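Ornithine cyclodeaminase (Methanocaldococcus jannaschii, PDB 3MGJ) probably catalyses the conversion of ornithine to proline with release of ammonia, using NAD(+), the chain here being the N-terminal domain of the longer enzyme. Local coordinates at residues A[16-19]-A[20-24]; A[58-61]-A[62-66]. All coordinates share one frame; numbering follows the deposited sequence.

Overall arrangement
Contact 1 (16-19 with 20-24) and contact 2 (58-61 with 62-66) are the opening turns of helices 17-27 and 58-74, met in that order along the chain. With strands 2-10, 31-38, 47-55 and 78-83, these helices give a beta-alpha-beta-beta-alpha-beta order and an antiparallel sheet arranged 2-3-1-4, the topology of a ferredoxin-like fold. The contact centres lie 16 Å apart and their nearest atoms about 5 Å, so the two do not touch. Contact 1 meets helix 58-74 beyond contact 2, where I17 and V21 pack on L71. Contact 1 also reaches the second subunit, whereas contact 2 faces the sheet within its own chain.

Contact 1 of 2, residues A[16-19]-A[20-24]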
ATOM      1  N   LEU A  16       0.758  10.890   2.676  1.00 49.75           N
ATOM      2  CA  LEU A  16      -0.326  10.749   3.631  1.00 46.50           C
ATOM      3  C   LEU A  16      -1.623  10.513   2.877  1.00 42.62           C
ATOM      4  O   LEU A  16      -2.689  10.478   3.484  1.00 43.27           O
ATOM      5  CB  LEU A  16      -0.467  12.005   4.482  1.00 51.46           C
ATOM      6  CG  LEU A  16       0.667  12.277   5.463  1.00 54.12           C
ATOM      7  CD1 LEU A  16       0.408  13.557   6.228  1.00 53.46           C
ATOM      8  CD2 LEU A  16       0.775  11.108   6.407  1.00 58.21           C
ATOM      9  N   ILE A  17      -1.521  10.353   1.558  1.00 39.44           N
ATOM     10  CA  ILE A  17      -2.694  10.228   0.697  1.00 41.16           C
ATOM     11  C   ILE A  17      -3.696   9.183   1.175  1.00 37.34           C
ATOM     12  O   ILE A  17      -4.897   9.445   1.215  1.00 37.55           O
ATOM     13  CB  ILE A  17      -2.322   9.900  -0.774  1.00 40.06           C
ATOM     14  CG1 ILE A  17      -3.533  10.101  -1.675  1.00 37.50           C
ATOM     15  CG2 ILE A  17      -1.882   8.461  -0.908  1.00 42.34           C
ATOM     16  CD1 ILE A  17      -4.137  11.484  -1.541  1.00 43.05           C
ATOM     17  N   LEU A  18      -3.208   8.005   1.530  1.00 31.48           N
ATOM     18  CA  LEU A  18      -4.101   6.930   1.931  1.00 36.23           C
ATOM     19  C   LEU A  18      -4.903   7.247   3.177  1.00 35.85           C
ATOM     20  O   LEU A  18      -6.116   7.086   3.186  1.00 35.68           O
ATOM     21  CB  LEU A  18      -3.331   5.634   2.162  1.00 39.74           C
ATOM     22  CG  LEU A  18      -2.882   4.886   0.924  1.00 33.68           C
ATOM     23  CD1 LEU A  18      -2.393   3.546   1.382  1.00 36.36           C
ATOM     24  CD2 LEU A  18      -4.056   4.768  -0.002  1.00 30.23           C
ATOM     25  N   PRO A  19      -4.223   7.675   4.248  1.00 39.17           N
ATOM     26  CA  PRO A  19      -4.942   7.979   5.485  1.00 38.62           C
ATOM     27  C   PRO A  19      -5.888   9.137   5.275  1.00 39.11           C
ATOM     28  O   PRO A  19      -6.873   9.274   5.998  1.00 41.47           O
ATOM     29  CB  PRO A  19      -3.828   8.399   6.435  1.00 41.32           C
ATOM     30  CG  PRO A  19      -2.593   7.782   5.874  1.00 39.88           C
ATOM     31  CD  PRO A  19      -2.767   7.821   4.410  1.00 40.06           C
ATOM     32  N   LYS A  20      -5.580   9.975   4.297  1.00 35.77           N
ATOM     33  CA  LYS A  20      -6.437  11.092   3.982  1.00 35.88           C
ATOM     34  C   LYS A  20      -7.680  10.601   3.248  1.00 37.32           C
ATOM     35  O   LYS A  20      -8.799  10.912   3.648  1.00 38.80           O
ATOM     36  CB  LYS A  20      -5.680  12.121   3.152  1.00 41.40           C
ATOM     37  CG  LYS A  20      -4.975  13.190   3.972  1.00 44.70           C
ATOM     38  CD  LYS A  20      -4.133  14.077   3.072  1.00 47.62           C
ATOM     39  CE  LYS A  20      -3.281  15.049   3.868  1.00 57.91           C
ATOM     40  NZ  LYS A  20      -2.114  15.535   3.076  1.00 59.94           N
ATOM     41  N   VAL A  21      -7.496   9.825   2.186  1.00 34.31           N
ATOM     42  CA  VAL A  21      -8.637   9.225   1.515  1.00 31.36           C
ATOM     43  C   VAL A  21      -9.554   8.501   2.501  1.00 32.59           C
ATOM     44  O   VAL A  21     -10.753   8.750   2.534  1.00 31.59           O
ATOM     45  CB  VAL A  21      -8.200   8.269   0.402  1.00 27.28           C
ATOM     46  CG1 VAL A  21      -9.313   7.333   0.042  1.00 27.19           C
ATOM     47  CG2 VAL A  21      -7.803   9.054  -0.799  1.00 28.93           C
ATOM     48  N   PHE A  22      -8.981   7.610   3.302  1.00 30.01           N
ATOM     49  CA  PHE A  22      -9.729   6.850   4.289  1.00 29.90           C
ATOM     50  C   PHE A  22     -10.496   7.748   5.243  1.00 34.35           C
ATOM     51  O   PHE A  22     -11.669   7.527   5.549  1.00 33.34           O
ATOM     52  CB  PHE A  22      -8.765   5.999   5.109  1.00 34.91           C
ATOM     53  CG  PHE A  22      -8.017   4.990   4.300  1.00 35.73           C
ATOM     54  CD1 PHE A  22      -8.452   4.642   3.032  1.00 34.53           C
ATOM     55  CD2 PHE A  22      -6.889   4.378   4.804  1.00 35.78           C
ATOM     56  CE1 PHE A  22      -7.773   3.707   2.287  1.00 33.02           C
ATOM     57  CE2 PHE A  22      -6.207   3.443   4.063  1.00 35.20           C
ATOM     58  CZ  PHE A  22      -6.647   3.105   2.802  1.00 34.00           C
ATOM     59  N   ASP A  23      -9.805   8.761   5.734  1.00 37.59           N
ATOM     60  CA  ASP A  23     -10.395   9.682   6.681  1.00 37.94           C
ATOM     61  C   ASP A  23     -11.591  10.385   6.098  1.00 35.64           C
ATOM     62  O   ASP A  23     -12.601  10.554   6.767  1.00 37.79           O
ATOM     63  CB  ASP A  23      -9.357  10.700   7.142  1.00 43.24           C
ATOM     64  CG  ASP A  23      -8.600  10.236   8.372  1.00 47.71           C
ATOM     65  OD1 ASP A  23      -9.104   9.319   9.065  1.00 46.26           O
ATOM     66  OD2 ASP A  23      -7.518  10.803   8.651  1.00 49.81           O
ATOM     67  N   LYS A  24     -11.469  10.791   4.842  1.00 33.15           N
ATOM     68  CA  LYS A  24     -12.522  11.544   4.200  1.00 34.17           C
ATOM     69  C   LYS A  24     -13.756  10.683   4.001  1.00 35.28           C
ATOM     70  O   LYS A  24     -14.843  11.057   4.425  1.00 39.43           O
ATOM     71  CB  LYS A  24     -12.037  12.138   2.885  1.00 34.19           C
ATOM     72  CG  LYS A  24     -12.863  13.326   2.428  1.00 40.24           C
ATOM     73  CD  LYS A  24     -12.696  14.562   3.314  1.00 40.77           C
ATOM     74  CE  LYS A  24     -13.977  15.365   3.394  1.00 46.72           C
ATOM     75  NZ  LYS A  24     -13.731  16.833   3.514  1.00 55.88           N
TER
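Three backbone hydrogen bonds join 16-19 to 20-24 in the i to i+4 pattern of an alpha-helix: V21 N to I17 O (2.8 Å), F22 N to L18 O (2.9 Å) and D23 N to P19 O (3.0 Å). The place of L16 O is less sure, so the bond it receives from K20 N is doubtful. P19, which has no amide hydrogen, sits at the third position of the helix, where no preceding helical carbonyl would require one. L16, at the N-cap, has no side-chain acceptor to offer; nearby, S15 OG and I17 N share a weak hydrogen bond.

L18 and F22, one turn apart, run alongside each other in the same direction. The backbone N flanks CG in both, opposite the carbonyl carbon (chi1 -62° in F22), which carries the phenyl ring back along the first turn. L18 CB is 4.1 Å from F22 CE2, and L18 CD2 is 4.2 Å from F22 CZ. Over one face of the ring stands L18 O, displaced toward the rim.

K20 runs extended beyond CG, past the carbonyl of L16, until its CE and NZ lie beside L16 CB at 4.2 and 4.1 Å, a van der Waals contact of the chain end with no polar bond to L16. On another side of the helix I17 CD1 and V21 CG2 are 4.5 Å apart, a loose contact.

Main-chain bonds thus set the shape of the turn, while its buried side chains tie it to its surroundings: I17 and V21 to L71 of helix 58-74, F22 by stacking on Y32, and L18 to I39 of the second subunit. L16 is an exposed apolar residue at the subunit contact, against D14 of that subunit, and the charged K20 and D23 are exposed too.

Contact 2 of 2, residues A[58-61]-A[62-66]; sequences ERHV and DEILN
H60 and E63 meet with imidazole and carboxylate planes turned 61° apart. One bond joins them, H60 ND1 to E63 OE1, 3.0 Å long but bent to 128° and therefore weak. The imidazole has a firmer partner in M28 O, bonded to NE2. With CG opposite the backbone N and beside the carbonyl carbon (chi1 -176°), the ring is brought to E63 and I64, its NE2 lying 4.0 Å from I64 CD1, the methyl approaching obliquely.

E58 and D62 bring two carboxylates together with their planes steeply inclined, E58 OE2 lying 3.9 Å from D62 OD2. Both acids turn to R4 of strand 2-10, outside the two segments: its NH1 forms a salt bridge with D62 OD1, and its NH2 makes a long, weak ion pair with E58 OE2.

V61 and L65 run alongside each other, CG1 of V61 at 4.1 Å from CG of L65. Both turn to the sheet, V61 on F2 and L65 on I6 and V53. The amide of L65 donates to V61 O at 2.8 Å, while I64 N bonds to H60 O at 3.1 Å.

This first part of helix 58-74 thus joins the sheet through hydrocarbon and the D62-R4 salt bridge, with E58 only weakly paired to the same arginine. M28 O holds the H60 ring at NE2; E63 adds only a weak bond at ND1, and the geometry does not settle the ring's charge.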
ATOM      1  N   GLU A  58     -26.254   5.813  -4.083  1.00 43.56           N
ATOM      2  CA  GLU A  58     -25.399   6.340  -5.131  1.00 43.70           C
ATOM      3  C   GLU A  58     -25.205   7.848  -5.049  1.00 43.88           C
ATOM      4  O   GLU A  58     -24.105   8.342  -5.186  1.00 46.59           O
ATOM      5  CB  GLU A  58     -25.934   5.952  -6.494  1.00 44.45           C
ATOM      6  CG  GLU A  58     -25.006   6.306  -7.626  1.00 48.51           C
ATOM      7  CD  GLU A  58     -25.646   6.008  -8.950  1.00 53.74           C
ATOM      8  OE1 GLU A  58     -26.702   5.328  -8.907  1.00 50.77           O
ATOM      9  OE2 GLU A  58     -25.118   6.453 -10.006  1.00 52.93           O
ATOM     10  N   ARG A  59     -26.278   8.583  -4.828  1.00 48.92           N
ATOM     11  CA  ARG A  59     -26.167  10.021  -4.667  1.00 49.93           C
ATOM     12  C   ARG A  59     -24.993  10.346  -3.750  1.00 46.78           C
ATOM     13  O   ARG A  59     -24.057  11.051  -4.124  1.00 43.98           O
ATOM     14  CB  ARG A  59     -27.459  10.562  -4.061  1.00 53.85           C
ATOM     15  CG  ARG A  59     -27.549  12.073  -4.056  1.00 65.51           C
ATOM     16  CD  ARG A  59     -28.987  12.527  -3.824  1.00 76.04           C
ATOM     17  NE  ARG A  59     -29.923  11.839  -4.714  1.00 83.19           N
ATOM     18  CZ  ARG A  59     -30.635  12.433  -5.669  1.00 84.88           C
ATOM     19  NH1 ARG A  59     -30.538  13.743  -5.864  1.00 88.59           N
ATOM     20  NH2 ARG A  59     -31.454  11.713  -6.426  1.00 78.15           N
ATOM     21  N   HIS A  60     -25.054   9.799  -2.547  1.00 42.96           N
ATOM     22  CA  HIS A  60     -24.098  10.103  -1.509  1.00 41.16           C
ATOM     23  C   HIS A  60     -22.676   9.613  -1.816  1.00 43.36           C
ATOM     24  O   HIS A  60     -21.698  10.338  -1.613  1.00 42.65           O
ATOM     25  CB  HIS A  60     -24.594   9.514  -0.199  1.00 41.29           C
ATOM     26  CG  HIS A  60     -23.732   9.853   0.969  1.00 41.81           C
ATOM     27  ND1 HIS A  60     -23.621  11.133   1.462  1.00 42.42           N
ATOM     28  CD2 HIS A  60     -22.933   9.082   1.741  1.00 38.92           C
ATOM     29  CE1 HIS A  60     -22.789  11.135   2.484  1.00 40.45           C
ATOM     30  NE2 HIS A  60     -22.361   9.901   2.675  1.00 36.38           N
ATOM     31  N   VAL A  61     -22.556   8.381  -2.297  1.00 41.43           N
ATOM     32  CA  VAL A  61     -21.261   7.871  -2.714  1.00 37.94           C
ATOM     33  C   VAL A  61     -20.640   8.766  -3.787  1.00 39.49           C
ATOM     34  O   VAL A  61     -19.427   8.967  -3.824  1.00 39.03           O
ATOM     35  CB  VAL A  61     -21.373   6.439  -3.242  1.00 38.84           C
ATOM     36  CG1 VAL A  61     -20.079   6.017  -3.932  1.00 33.56           C
ATOM     37  CG2 VAL A  61     -21.729   5.496  -2.114  1.00 35.58           C
ATOM     38  N   ASP A  62     -21.480   9.310  -4.660  1.00 42.38           N
ATOM     39  CA  ASP A  62     -21.015  10.213  -5.704  1.00 42.28           C
ATOM     40  C   ASP A  62     -20.432  11.479  -5.099  1.00 43.26           C
ATOM     41  O   ASP A  62     -19.479  12.056  -5.617  1.00 43.05           O
ATOM     42  CB  ASP A  62     -22.155  10.563  -6.648  1.00 47.15           C
ATOM     43  CG  ASP A  62     -22.630   9.372  -7.455  1.00 52.59           C
ATOM     44  OD1 ASP A  62     -21.785   8.652  -8.029  1.00 53.90           O
ATOM     45  OD2 ASP A  62     -23.858   9.161  -7.521  1.00 55.73           O
ATOM     46  N   GLU A  63     -21.022  11.908  -3.997  1.00 41.98           N
ATOM     47  CA  GLU A  63     -20.510  13.031  -3.254  1.00 38.88           C
ATOM     48  C   GLU A  63     -19.117  12.738  -2.769  1.00 38.85           C
ATOM     49  O   GLU A  63     -18.237  13.586  -2.840  1.00 41.58           O
ATOM     50  CB  GLU A  63     -21.386  13.256  -2.042  1.00 44.27           C
ATOM     51  CG  GLU A  63     -22.400  14.331  -2.203  1.00 46.99           C
ATOM     52  CD  GLU A  63     -23.025  14.659  -0.889  1.00 56.92           C
ATOM     53  OE1 GLU A  63     -23.206  13.717  -0.083  1.00 53.11           O
ATOM     54  OE2 GLU A  63     -23.315  15.853  -0.651  1.00 67.61           O
ATOM     55  N   ILE A  64     -18.931  11.531  -2.246  1.00 38.79           N
ATOM     56  CA  ILE A  64     -17.657  11.120  -1.689  1.00 36.92           C
ATOM     57  C   ILE A  64     -16.643  11.037  -2.792  1.00 34.90           C
ATOM     58  O   ILE A  64     -15.598  11.650  -2.736  1.00 37.72           O
ATOM     59  CB  ILE A  64     -17.763   9.754  -0.995  1.00 36.11           C
ATOM     60  CG1 ILE A  64     -18.762   9.832   0.164  1.00 35.96           C
ATOM     61  CG2 ILE A  64     -16.410   9.319  -0.492  1.00 35.50           C
ATOM     62  CD1 ILE A  64     -18.997   8.536   0.885  1.00 34.27           C
ATOM     63  N   LEU A  65     -16.971  10.290  -3.824  1.00 35.70           N
ATOM     64  CA  LEU A  65     -16.089  10.204  -4.974  1.00 39.66           C
ATOM     65  C   LEU A  65     -15.632  11.556  -5.512  1.00 39.33           C
ATOM     66  O   LEU A  65     -14.489  11.688  -5.920  1.00 41.60           O
ATOM     67  CB  LEU A  65     -16.721   9.364  -6.080  1.00 38.82           C
ATOM     68  CG  LEU A  65     -16.941   7.902  -5.711  1.00 34.37           C
ATOM     69  CD1 LEU A  65     -17.050   7.144  -6.980  1.00 46.40           C
ATOM     70  CD2 LEU A  65     -15.792   7.363  -4.910  1.00 33.45           C
ATOM     71  N   ASN A  66     -16.511  12.553  -5.514  1.00 39.15           N
ATOM     72  CA  ASN A  66     -16.132  13.883  -5.988  1.00 44.27           C
ATOM     73  C   ASN A  66     -15.135  14.618  -5.086  1.00 46.87           C
ATOM     74  O   ASN A  66     -14.199  15.249  -5.569  1.00 48.79           O
ATOM     75  CB  ASN A  66     -17.363  14.733  -6.286  1.00 45.90           C
ATOM     76  CG  ASN A  66     -18.119  14.246  -7.531  1.00 60.56           C
ATOM     77  OD1 ASN A  66     -19.261  14.641  -7.782  1.00 60.95           O
ATOM     78  ND2 ASN A  66     -17.478  13.369  -8.309  1.00 62.40           N
TER